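Local coordinates for CELL WALL surface anchor family protein (Streptococcus pneumoniae, PDB 2X9Z), which serves as the repeating backbone subunit of the pneumococcal pilus and so probably contributes to cell adhesion at the bacterial surface, at residues 4-10 with 35-41; 67-73 with 110-116; 158-162 with 214-218. The protein carries 1 engineered substitution. Numbering follows the deposited sequence.

In the fold
From the N terminus, contact 1 pairs the first strand with strand 33-42 and closes a mostly irregular loop of 24 residues. Contact 2 then joins strand 61-72 to strand 110-120 around helix 97-103 and further strands. Strands 33-42 and 110-120 are neighbours, so contacts 1 and 2 belong to one antiparallel sheet and touch, for instance through Lys-41 and Thr-111. Contact 3 lies in the second half of the chain. It closes a 51-residue span and packs strand 159-166 of one sheet against strand 215-219 of the facing sheet. Its centre is about 26 Å from that of contact 1 and 31 Å from that of contact 2. The three follow in series; none nests or crosses.

Contact 1 of 3, residues 4-10 with 35-41; sequences KIDKDFK and EYEIVTK
These antiparallel strands belong to a beta sandwich stitched by an intramolecular isopeptide bond from Lys-7. Their axes approach to 4.7 Å at 170°; strand 4-9 is an outer strand. Hydrogen-bonded pairs are Lys-4 with Lys-41, Asp-6 with Val-39 and Asp-8 with Glu-37. Each satisfies both backbone groups of both residues, as Lys-41 N to Lys-4 O at 2.8 Å. Lys-10 N bonds to Glu-35 O at 2.9 Å. Ile-5, Lys-7, Ile-38 and Thr-40 face the second sheet, with Ile-5 CD1 3.7 Å from Ile-38 CG2 and Thr-40 OG1 bonded to Trp-53. All-t Lys-7 has its NZ linked to Asn-132 CG and hydrogen-bonded to Asp-55. On the opposite face, Asp-6 OD2 accepts from Asn-14 N and OD1 makes a salt bridge to Lys-22; Asp-8 and Lys-4 make salt bridges to Arg-19 and Glu-109. Glu-37 accepts from Ala-13 N and Gly-11 N, Lys-41 NZ bonds to Thr-111 OG1, and water 1 joins Lys-4 NZ to Lys-41 O (3.1 Å each). Asp-8 OD1 accepts from Phe-9 N at 2.7 Å.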
loop_
_atom_site.group_PDB
_atom_site.type_symbol
_atom_site.label_atom_id
_atom_site.label_comp_id
_atom_site.label_asym_id
_atom_site.label_seq_id
_atom_site.Cartn_x
_atom_site.Cartn_y
_atom_site.Cartn_z
ATOM N N LYS A 4 -13.760 3.997 4.376
ATOM C CA LYS A 4 -12.889 3.859 5.542
ATOM C C LYS A 4 -12.181 2.522 5.469
ATOM O O LYS A 4 -12.708 1.578 4.891
ATOM C CB LYS A 4 -13.709 3.941 6.830
ATOM C CG LYS A 4 -14.430 5.273 7.020
ATOM C CD LYS A 4 -15.131 5.343 8.372
ATOM C CE LYS A 4 -16.167 4.245 8.523
ATOM N NZ LYS A 4 -17.302 4.401 7.577
ATOM N N ILE A 5 -10.993 2.435 6.056
ATOM C CA ILE A 5 -10.204 1.211 5.966
ATOM C C ILE A 5 -9.403 0.949 7.230
ATOM O O ILE A 5 -9.037 1.879 7.943
ATOM C CB ILE A 5 -9.242 1.265 4.753
ATOM C CG1 ILE A 5 -8.611 -0.100 4.474
ATOM C CG2 ILE A 5 -8.179 2.338 4.954
ATOM C CD1 ILE A 5 -7.966 -0.179 3.112
ATOM N N ASP A 6 -9.154 -0.324 7.502
ATOM C CA ASP A 6 -8.229 -0.695 8.552
ATOM C C ASP A 6 -7.512 -1.973 8.141
ATOM O O ASP A 6 -8.053 -2.788 7.381
ATOM C CB ASP A 6 -8.961 -0.907 9.873
ATOM C CG ASP A 6 -8.004 -1.065 11.046
ATOM O OD1 ASP A 6 -6.923 -0.426 11.047
ATOM O OD2 ASP A 6 -8.329 -1.834 11.974
ATOM N N LYS A 7 -6.288 -2.130 8.627
ATOM C CA LYS A 7 -5.533 -3.344 8.411
ATOM C C LYS A 7 -5.015 -3.851 9.744
ATOM O O LYS A 7 -4.481 -3.083 10.543
ATOM C CB LYS A 7 -4.356 -3.092 7.484
ATOM C CG LYS A 7 -3.548 -4.337 7.282
ATOM C CD LYS A 7 -2.326 -4.109 6.465
ATOM C CE LYS A 7 -1.686 -5.447 6.230
ATOM N NZ LYS A 7 -0.718 -5.361 5.144
ATOM N N ASP A 8 -5.158 -5.148 9.986
ATOM C CA ASP A 8 -4.644 -5.721 11.223
ATOM C C ASP A 8 -4.530 -7.232 11.071
ATOM O O ASP A 8 -4.778 -7.784 9.997
ATOM C CB ASP A 8 -5.576 -5.357 12.391
ATOM C CG ASP A 8 -4.841 -5.199 13.720
ATOM O OD1 ASP A 8 -3.793 -5.847 13.932
ATOM O OD2 ASP A 8 -5.327 -4.413 14.562
ATOM N N PHE A 9 -4.142 -7.894 12.147
ATOM C CA PHE A 9 -4.130 -9.349 12.151
ATOM C C PHE A 9 -5.558 -9.884 12.139
ATOM O O PHE A 9 -6.511 -9.148 12.412
ATOM C CB PHE A 9 -3.352 -9.856 13.363
ATOM C CG PHE A 9 -1.956 -9.313 13.434
ATOM C CD1 PHE A 9 -1.564 -8.480 14.473
ATOM C CD2 PHE A 9 -1.042 -9.608 12.434
ATOM C CE1 PHE A 9 -0.279 -7.963 14.514
ATOM C CE2 PHE A 9 0.246 -9.101 12.481
ATOM C CZ PHE A 9 0.625 -8.272 13.524
ATOM N N LYS A 10 -5.701 -11.159 11.790
ATOM C CA LYS A 10 -7.009 -11.807 11.709
ATOM C C LYS A 10 -7.886 -11.512 12.927
ATOM O O LYS A 10 -7.457 -11.690 14.072
ATOM C CB LYS A 10 -6.838 -13.320 11.533
ATOM C CG LYS A 10 -8.133 -14.110 11.596
ATOM C CD LYS A 10 -7.880 -15.567 11.236
ATOM C CE LYS A 10 -9.170 -16.365 11.187
ATOM N NZ LYS A 10 -9.819 -16.440 12.523
ATOM N N GLU A 35 -1.544 -14.327 10.079
ATOM C CA GLU A 35 -2.770 -14.091 9.326
ATOM C C GLU A 35 -3.188 -12.628 9.392
ATOM O O GLU A 35 -3.233 -12.029 10.472
ATOM C CB GLU A 35 -3.890 -14.984 9.850
ATOM C CG GLU A 35 -3.604 -16.464 9.661
ATOM C CD GLU A 35 -4.641 -17.339 10.319
ATOM O OE1 GLU A 35 -4.621 -17.444 11.564
ATOM O OE2 GLU A 35 -5.471 -17.919 9.592
ATOM N N TYR A 36 -3.514 -12.074 8.226
ATOM C CA TYR A 36 -3.851 -10.666 8.075
ATOM C C TYR A 36 -5.244 -10.460 7.505
ATOM O O TYR A 36 -5.787 -11.322 6.814
ATOM C CB TYR A 36 -2.866 -10.002 7.116
ATOM C CG TYR A 36 -1.489 -9.756 7.692
ATOM C CD1 TYR A 36 -0.477 -10.705 7.583
ATOM C CD2 TYR A 36 -1.200 -8.569 8.339
ATOM C CE1 TYR A 36 0.784 -10.469 8.107
ATOM C CE2 TYR A 36 0.047 -8.326 8.851
ATOM C CZ TYR A 36 1.038 -9.271 8.736
ATOM O OH TYR A 36 2.279 -9.004 9.271
ATOM N N GLU A 37 -5.798 -9.285 7.769
ATOM C CA GLU A 37 -7.036 -8.884 7.124
ATOM C C GLU A 37 -7.063 -7.379 6.875
ATOM O O GLU A 37 -6.520 -6.584 7.659
ATOM C CB GLU A 37 -8.247 -9.318 7.948
ATOM C CG GLU A 37 -8.355 -8.634 9.288
ATOM C CD GLU A 37 -9.497 -9.175 10.124
ATOM O OE1 GLU A 37 -10.045 -8.412 10.939
ATOM O OE2 GLU A 37 -9.843 -10.365 9.970
ATOM N N ILE A 38 -7.685 -7.003 5.762
ATOM C CA ILE A 38 -7.903 -5.613 5.403
ATOM C C ILE A 38 -9.417 -5.460 5.285
ATOM O O ILE A 38 -10.059 -6.191 4.526
ATOM C CB ILE A 38 -7.264 -5.287 4.033
ATOM C CG1 ILE A 38 -5.770 -5.639 4.019
ATOM C CG2 ILE A 38 -7.513 -3.831 3.655
ATOM C CD1 ILE A 38 -5.204 -5.698 2.627
ATOM N N VAL A 39 -9.985 -4.534 6.051
ATOM C CA VAL A 39 -11.425 -4.319 6.048
ATOM C C VAL A 39 -11.716 -2.903 5.557
ATOM O O VAL A 39 -11.136 -1.934 6.071
ATOM C CB VAL A 39 -12.028 -4.522 7.456
ATOM C CG1 VAL A 39 -13.490 -4.129 7.472
ATOM C CG2 VAL A 39 -11.841 -5.970 7.917
ATOM N N THR A 40 -12.588 -2.792 4.556
ATOM C CA THR A 40 -12.909 -1.506 3.942
ATOM C C THR A 40 -14.414 -1.297 3.937
ATOM O O THR A 40 -15.173 -2.198 3.578
ATOM C CB THR A 40 -12.380 -1.438 2.490
ATOM O OG1 THR A 40 -10.995 -1.802 2.483
ATOM C CG2 THR A 40 -12.532 -0.034 1.921
ATOM N N LYS A 41 -14.838 -0.110 4.355
ATOM C CA LYS A 41 -16.243 0.258 4.343
ATOM C C LYS A 41 -16.488 1.211 3.187
ATOM O O LYS A 41 -15.897 2.288 3.127
ATOM C CB LYS A 41 -16.624 0.960 5.649
ATOM C CG LYS A 41 -16.360 0.157 6.899
ATOM C CD LYS A 41 -17.364 -0.956 7.081
ATOM C CE LYS A 41 -17.131 -1.669 8.408
ATOM N NZ LYS A 41 -18.090 -2.791 8.624
HETATM O O HOH W 1 -17.603 4.480 4.449
#

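Contact 2 of 3, residues 67-73 with 110-116; sequences TVKVTVD and KTVKITY
Val-70, Val-72, Val-112 and Ile-114 form the apolar face. Val-70 (p) sets its CG2 4.0 Å from both Val-112 CG1 and Ile-114 CG1. Val-72 CG2 meets Val-112 CG2 at 4.3 Å. Val-68 extends the patch, with its CG1 3.9 Å from Ile-114 CG2. This face packs on Trp-53, Tyr-82, Phe-91 and Leu-93 of the opposing sheet. Val-70 pairs with Ile-114 and Val-72 with Val-112 without hydrogen bonds. They alternate with the hydrogen-bonded pairs Lys-69 with Thr-115 and Thr-71 with Lys-113; Lys-69 N to Thr-115 O and Lys-113 N to Thr-71 O are both 2.9 Å. The antiparallel axes lie 4.7 Å apart at 169°. The pair belongs to one sheet of the beta sandwich in the pilin domain, with strand 110-120 set between strands 33-42 and 61-72. On the other face, Thr-71 and Thr-115, both p, carry hydroxyls among waters. Water 2 joins Thr-67 O (2.7 Å) to Thr-115 OG1 (2.8 Å), and water 3 joins Thr-71 OG1 (2.8 Å) to Thr-111 O (2.9 Å). At the end, Asp-73 leaves the strand at phi/psi 48/41. Its N gives to Thr-111 O at 2.8 Å, and its OD1 accepts from Thr-111 N at 3.0 Å. Asp-73 OD2 makes a salt bridge to Lys-110 NZ at 2.7 Å.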
loop_
_atom_site.group_PDB
_atom_site.type_symbol
_atom_site.label_atom_id
_atom_site.label_comp_id
_atom_site.label_asym_id
_atom_site.label_seq_id
_atom_site.Cartn_x
_atom_site.Cartn_y
_atom_site.Cartn_z
ATOM N N THR A 67 -3.100 -17.475 -0.860
ATOM C CA THR A 67 -3.884 -17.369 0.373
ATOM C C THR A 67 -4.889 -16.218 0.407
ATOM O O THR A 67 -5.577 -16.041 1.408
ATOM C CB THR A 67 -2.985 -17.269 1.637
ATOM O OG1 THR A 67 -2.278 -16.023 1.649
ATOM C CG2 THR A 67 -1.992 -18.429 1.686
ATOM N N VAL A 68 -4.979 -15.432 -0.665
ATOM C CA VAL A 68 -5.872 -14.272 -0.666
ATOM C C VAL A 68 -7.328 -14.683 -0.863
ATOM O O VAL A 68 -7.657 -15.398 -1.817
ATOM C CB VAL A 68 -5.473 -13.228 -1.735
ATOM C CG1 VAL A 68 -6.387 -12.018 -1.668
ATOM C CG2 VAL A 68 -4.031 -12.801 -1.553
ATOM N N LYS A 69 -8.188 -14.233 0.049
ATOM C CA LYS A 69 -9.631 -14.426 -0.056
ATOM C C LYS A 69 -10.319 -13.071 0.073
ATOM O O LYS A 69 -9.868 -12.205 0.822
ATOM C CB LYS A 69 -10.134 -15.351 1.057
ATOM C CG LYS A 69 -9.424 -16.701 1.154
ATOM C CD LYS A 69 -10.055 -17.753 0.262
ATOM C CE LYS A 69 -9.602 -19.158 0.650
ATOM N NZ LYS A 69 -8.147 -19.337 0.457
ATOM N N VAL A 70 -11.397 -12.876 -0.674
ATOM C CA VAL A 70 -12.115 -11.606 -0.621
ATOM C C VAL A 70 -13.626 -11.812 -0.533
ATOM O O VAL A 70 -14.204 -12.612 -1.279
ATOM C CB VAL A 70 -11.751 -10.695 -1.824
ATOM C CG1 VAL A 70 -11.991 -11.406 -3.148
ATOM C CG2 VAL A 70 -12.516 -9.380 -1.760
ATOM N N THR A 71 -14.249 -11.084 0.391
ATOM C CA THR A 71 -15.684 -11.153 0.621
ATOM C C THR A 71 -16.277 -9.750 0.635
ATOM O O THR A 71 -15.594 -8.777 0.973
ATOM C CB THR A 71 -16.018 -11.839 1.978
ATOM O OG1 THR A 71 -15.427 -11.096 3.052
ATOM C CG2 THR A 71 -15.514 -13.284 2.003
ATOM N N VAL A 72 -17.545 -9.656 0.251
ATOM C CA VAL A 72 -18.336 -8.450 0.471
ATOM C C VAL A 72 -19.502 -8.829 1.377
ATOM O O VAL A 72 -20.250 -9.756 1.073
ATOM C CB VAL A 72 -18.875 -7.873 -0.844
ATOM C CG1 VAL A 72 -19.764 -6.666 -0.561
ATOM C CG2 VAL A 72 -17.732 -7.509 -1.780
ATOM N N ASP A 73 -19.635 -8.136 2.507
ATOM C CA ASP A 73 -20.619 -8.481 3.532
ATOM C C ASP A 73 -20.567 -9.977 3.858
ATOM O O ASP A 73 -21.590 -10.631 4.041
ATOM C CB ASP A 73 -22.028 -8.036 3.127
ATOM C CG ASP A 73 -22.192 -6.516 3.142
ATOM O OD1 ASP A 73 -21.314 -5.806 3.672
ATOM O OD2 ASP A 73 -23.207 -6.016 2.625
ATOM N N LYS A 110 -21.250 -0.964 2.571
ATOM C CA LYS A 110 -20.829 -2.318 2.215
ATOM C C LYS A 110 -19.439 -2.566 2.786
ATOM O O LYS A 110 -18.583 -1.674 2.774
ATOM C CB LYS A 110 -20.810 -2.515 0.692
ATOM C CG LYS A 110 -22.161 -2.317 0.001
ATOM C CD LYS A 110 -23.231 -3.290 0.490
ATOM C CE LYS A 110 -23.273 -4.541 -0.359
ATOM N NZ LYS A 110 -24.222 -5.567 0.171
ATOM N N THR A 111 -19.213 -3.767 3.299
ATOM C CA THR A 111 -17.940 -4.090 3.922
ATOM C C THR A 111 -17.168 -5.097 3.096
ATOM O O THR A 111 -17.612 -6.233 2.919
ATOM C CB THR A 111 -18.157 -4.680 5.319
ATOM O OG1 THR A 111 -18.848 -3.723 6.132
ATOM C CG2 THR A 111 -16.832 -5.026 5.967
ATOM N N VAL A 112 -16.001 -4.686 2.605
ATOM C CA VAL A 112 -15.118 -5.593 1.878
ATOM C C VAL A 112 -14.061 -6.100 2.843
ATOM O O VAL A 112 -13.463 -5.310 3.564
ATOM C CB VAL A 112 -14.414 -4.893 0.690
ATOM C CG1 VAL A 112 -13.584 -5.903 -0.100
ATOM C CG2 VAL A 112 -15.432 -4.221 -0.218
ATOM N N LYS A 113 -13.844 -7.410 2.867
ATOM C CA LYS A 113 -12.789 -7.983 3.688
ATOM C C LYS A 113 -11.862 -8.831 2.825
ATOM O O LYS A 113 -12.307 -9.697 2.064
ATOM C CB LYS A 113 -13.389 -8.836 4.811
ATOM C CG LYS A 113 -12.361 -9.487 5.731
ATOM C CD LYS A 113 -13.067 -10.172 6.894
ATOM C CE LYS A 113 -12.131 -11.013 7.729
ATOM N NZ LYS A 113 -12.894 -11.709 8.797
ATOM N N ILE A 114 -10.571 -8.560 2.938
ATOM C CA ILE A 114 -9.550 -9.307 2.221
ATOM C C ILE A 114 -8.666 -9.969 3.267
ATOM O O ILE A 114 -8.161 -9.305 4.176
ATOM C CB ILE A 114 -8.686 -8.384 1.348
ATOM C CG1 ILE A 114 -9.559 -7.665 0.319
ATOM C CG2 ILE A 114 -7.556 -9.177 0.669
ATOM C CD1 ILE A 114 -8.833 -6.542 -0.407
ATOM N N THR A 115 -8.498 -11.282 3.166
ATOM C CA THR A 115 -7.654 -12.005 4.112
ATOM C C THR A 115 -6.530 -12.709 3.368
ATOM O O THR A 115 -6.666 -13.060 2.189
ATOM C CB THR A 115 -8.457 -13.031 4.937
ATOM O OG1 THR A 115 -9.003 -14.028 4.067
ATOM C CG2 THR A 115 -9.599 -12.361 5.680
ATOM N N TYR A 116 -5.418 -12.916 4.065
ATOM C CA TYR A 116 -4.259 -13.610 3.502
ATOM C C TYR A 116 -3.275 -13.872 4.628
ATOM O O TYR A 116 -3.466 -13.403 5.746
ATOM C CB TYR A 116 -3.586 -12.768 2.414
ATOM C CG TYR A 116 -2.914 -11.522 2.941
ATOM C CD1 TYR A 116 -1.569 -11.541 3.320
ATOM C CD2 TYR A 116 -3.617 -10.332 3.075
ATOM C CE1 TYR A 116 -0.937 -10.402 3.812
ATOM C CE2 TYR A 116 -2.996 -9.183 3.561
ATOM C CZ TYR A 116 -1.658 -9.230 3.931
ATOM O OH TYR A 116 -1.042 -8.104 4.413
HETATM O O HOH W 2 -7.071 -15.978 3.637
HETATM O O HOH W 3 -16.916 -8.880 3.950
HETATM O O HOH W 4 -12.229 -12.384 3.264
HETATM O O HOH W 5 -21.565 -4.292 6.041
#

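Contact 3 of 3, residues 158-162 with 214-218; sequences DLTLT and EYKFV
The ring of Phe-217 is the main bump. It enters the hollow between Leu-159 and Leu-161, which both point toward it from alternate positions of their strand. Phe-217 CE2 lies 3.8 Å from Leu-159 CG and 3.7 Å from Leu-161 CB, with Thr-160 C, 4.4 Å from Phe-217 CE2, at the floor. Leu-161 CB sits over one ring face, 3.9 Å from the centroid and 19° off the normal, a CH-pi contact. No hydrogen bond crosses, because the strands belong to facing sheets. Their axes approach to 9.2 Å and run in roughly the same direction, crossing at -30°. This is part of the core of a beta sandwich, consistent with the Cna-B-like family. The leucines (chi1 t, chi2 p) and Phe-217 (chi1 m) extend between the sheets. Leu-183 and Ile-238 also touch Phe-217. Leu-159 in turn fits between Phe-217 and Tyr-215, its CD2 4.0 Å from Tyr-215 CB. Tyr-215 OH bonds to Asp-210 N. Thr-160 points away, and its OG1 is hydrogen-bonded to Thr-205.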
loop_
_atom_site.group_PDB
_atom_site.type_symbol
_atom_site.label_atom_id
_atom_site.label_comp_id
_atom_site.label_asym_id
_atom_site.label_seq_id
_atom_site.Cartn_x
_atom_site.Cartn_y
_atom_site.Cartn_z
ATOM N N ASP A 158 22.773 5.640 -0.267
ATOM C CA ASP A 158 21.984 6.552 -1.093
ATOM C C ASP A 158 20.698 5.900 -1.587
ATOM O O ASP A 158 20.680 4.717 -1.942
ATOM C CB ASP A 158 22.808 7.044 -2.287
ATOM C CG ASP A 158 23.943 7.968 -1.875
ATOM O OD1 ASP A 158 23.755 8.770 -0.937
ATOM O OD2 ASP A 158 25.025 7.895 -2.495
ATOM N N LEU A 159 19.627 6.685 -1.611
ATOM C CA LEU A 159 18.355 6.222 -2.155
ATOM C C LEU A 159 17.735 7.321 -3.015
ATOM O O LEU A 159 17.434 8.411 -2.520
ATOM C CB LEU A 159 17.397 5.809 -1.037
ATOM C CG LEU A 159 16.029 5.217 -1.402
ATOM C CD1 LEU A 159 16.143 4.034 -2.370
ATOM C CD2 LEU A 159 15.296 4.810 -0.137
ATOM N N THR A 160 17.577 7.031 -4.302
ATOM C CA THR A 160 17.119 8.012 -5.278
ATOM C C THR A 160 15.693 7.746 -5.752
ATOM O O THR A 160 15.344 6.632 -6.152
ATOM C CB THR A 160 18.055 8.052 -6.503
ATOM O OG1 THR A 160 19.373 8.411 -6.078
ATOM C CG2 THR A 160 17.564 9.065 -7.532
ATOM N N LEU A 161 14.881 8.795 -5.703
ATOM C CA LEU A 161 13.525 8.780 -6.223
ATOM C C LEU A 161 13.508 9.409 -7.619
ATOM O O LEU A 161 14.051 10.502 -7.815
ATOM C CB LEU A 161 12.638 9.584 -5.276
ATOM C CG LEU A 161 11.199 9.871 -5.681
ATOM C CD1 LEU A 161 10.407 8.599 -5.730
ATOM C CD2 LEU A 161 10.578 10.841 -4.694
ATOM N N THR A 162 12.909 8.707 -8.582
ATOM C CA THR A 162 12.700 9.255 -9.924
ATOM C C THR A 162 11.197 9.330 -10.176
ATOM O O THR A 162 10.470 8.382 -9.905
ATOM C CB THR A 162 13.365 8.386 -11.015
ATOM O OG1 THR A 162 14.773 8.290 -10.768
ATOM C CG2 THR A 162 13.146 8.980 -12.406
ATOM N N GLU A 214 14.922 -1.167 5.124
ATOM C CA GLU A 214 14.004 -0.860 4.029
ATOM C C GLU A 214 13.239 0.417 4.308
ATOM O O GLU A 214 12.722 0.604 5.409
ATOM C CB GLU A 214 13.020 -2.004 3.819
ATOM C CG GLU A 214 13.639 -3.211 3.177
ATOM C CD GLU A 214 12.615 -4.280 2.905
ATOM O OE1 GLU A 214 12.227 -4.979 3.857
ATOM O OE2 GLU A 214 12.184 -4.408 1.747
ATOM N N TYR A 215 13.165 1.283 3.297
ATOM C CA TYR A 215 12.453 2.546 3.404
ATOM C C TYR A 215 11.420 2.653 2.293
ATOM O O TYR A 215 11.431 1.878 1.340
ATOM C CB TYR A 215 13.413 3.727 3.257
ATOM C CG TYR A 215 14.552 3.772 4.251
ATOM C CD1 TYR A 215 14.448 4.510 5.421
ATOM C CD2 TYR A 215 15.742 3.104 3.998
ATOM C CE1 TYR A 215 15.495 4.561 6.328
ATOM C CE2 TYR A 215 16.794 3.150 4.895
ATOM C CZ TYR A 215 16.667 3.885 6.059
ATOM O OH TYR A 215 17.712 3.939 6.950
ATOM N N LYS A 216 10.532 3.629 2.417
ATOM C CA LYS A 216 9.549 3.886 1.373
ATOM C C LYS A 216 9.362 5.392 1.244
ATOM O O LYS A 216 9.315 6.095 2.251
ATOM C CB LYS A 216 8.215 3.202 1.705
ATOM C CG LYS A 216 7.626 3.578 3.065
ATOM C CD LYS A 216 6.362 2.771 3.410
ATOM C CE LYS A 216 5.762 3.234 4.737
ATOM N NZ LYS A 216 4.609 2.402 5.184
ATOM N N PHE A 217 9.273 5.891 0.008
ATOM C CA PHE A 217 8.860 7.273 -0.220
ATOM C C PHE A 217 7.339 7.281 -0.309
ATOM O O PHE A 217 6.764 6.646 -1.205
ATOM C CB PHE A 217 9.417 7.842 -1.532
ATOM C CG PHE A 217 10.889 8.150 -1.508
ATOM C CD1 PHE A 217 11.371 9.301 -0.895
ATOM C CD2 PHE A 217 11.789 7.312 -2.147
ATOM C CE1 PHE A 217 12.730 9.593 -0.898
ATOM C CE2 PHE A 217 13.142 7.597 -2.158
ATOM C CZ PHE A 217 13.615 8.736 -1.530
ATOM N N VAL A 218 6.684 8.002 0.596
ATOM C CA VAL A 218 5.232 8.119 0.554
ATOM C C VAL A 218 4.879 9.510 0.028
ATOM O O VAL A 218 5.182 10.519 0.663
ATOM C CB VAL A 218 4.598 7.892 1.951
ATOM C CG1 VAL A 218 3.087 7.863 1.850
ATOM C CG2 VAL A 218 5.126 6.604 2.593
#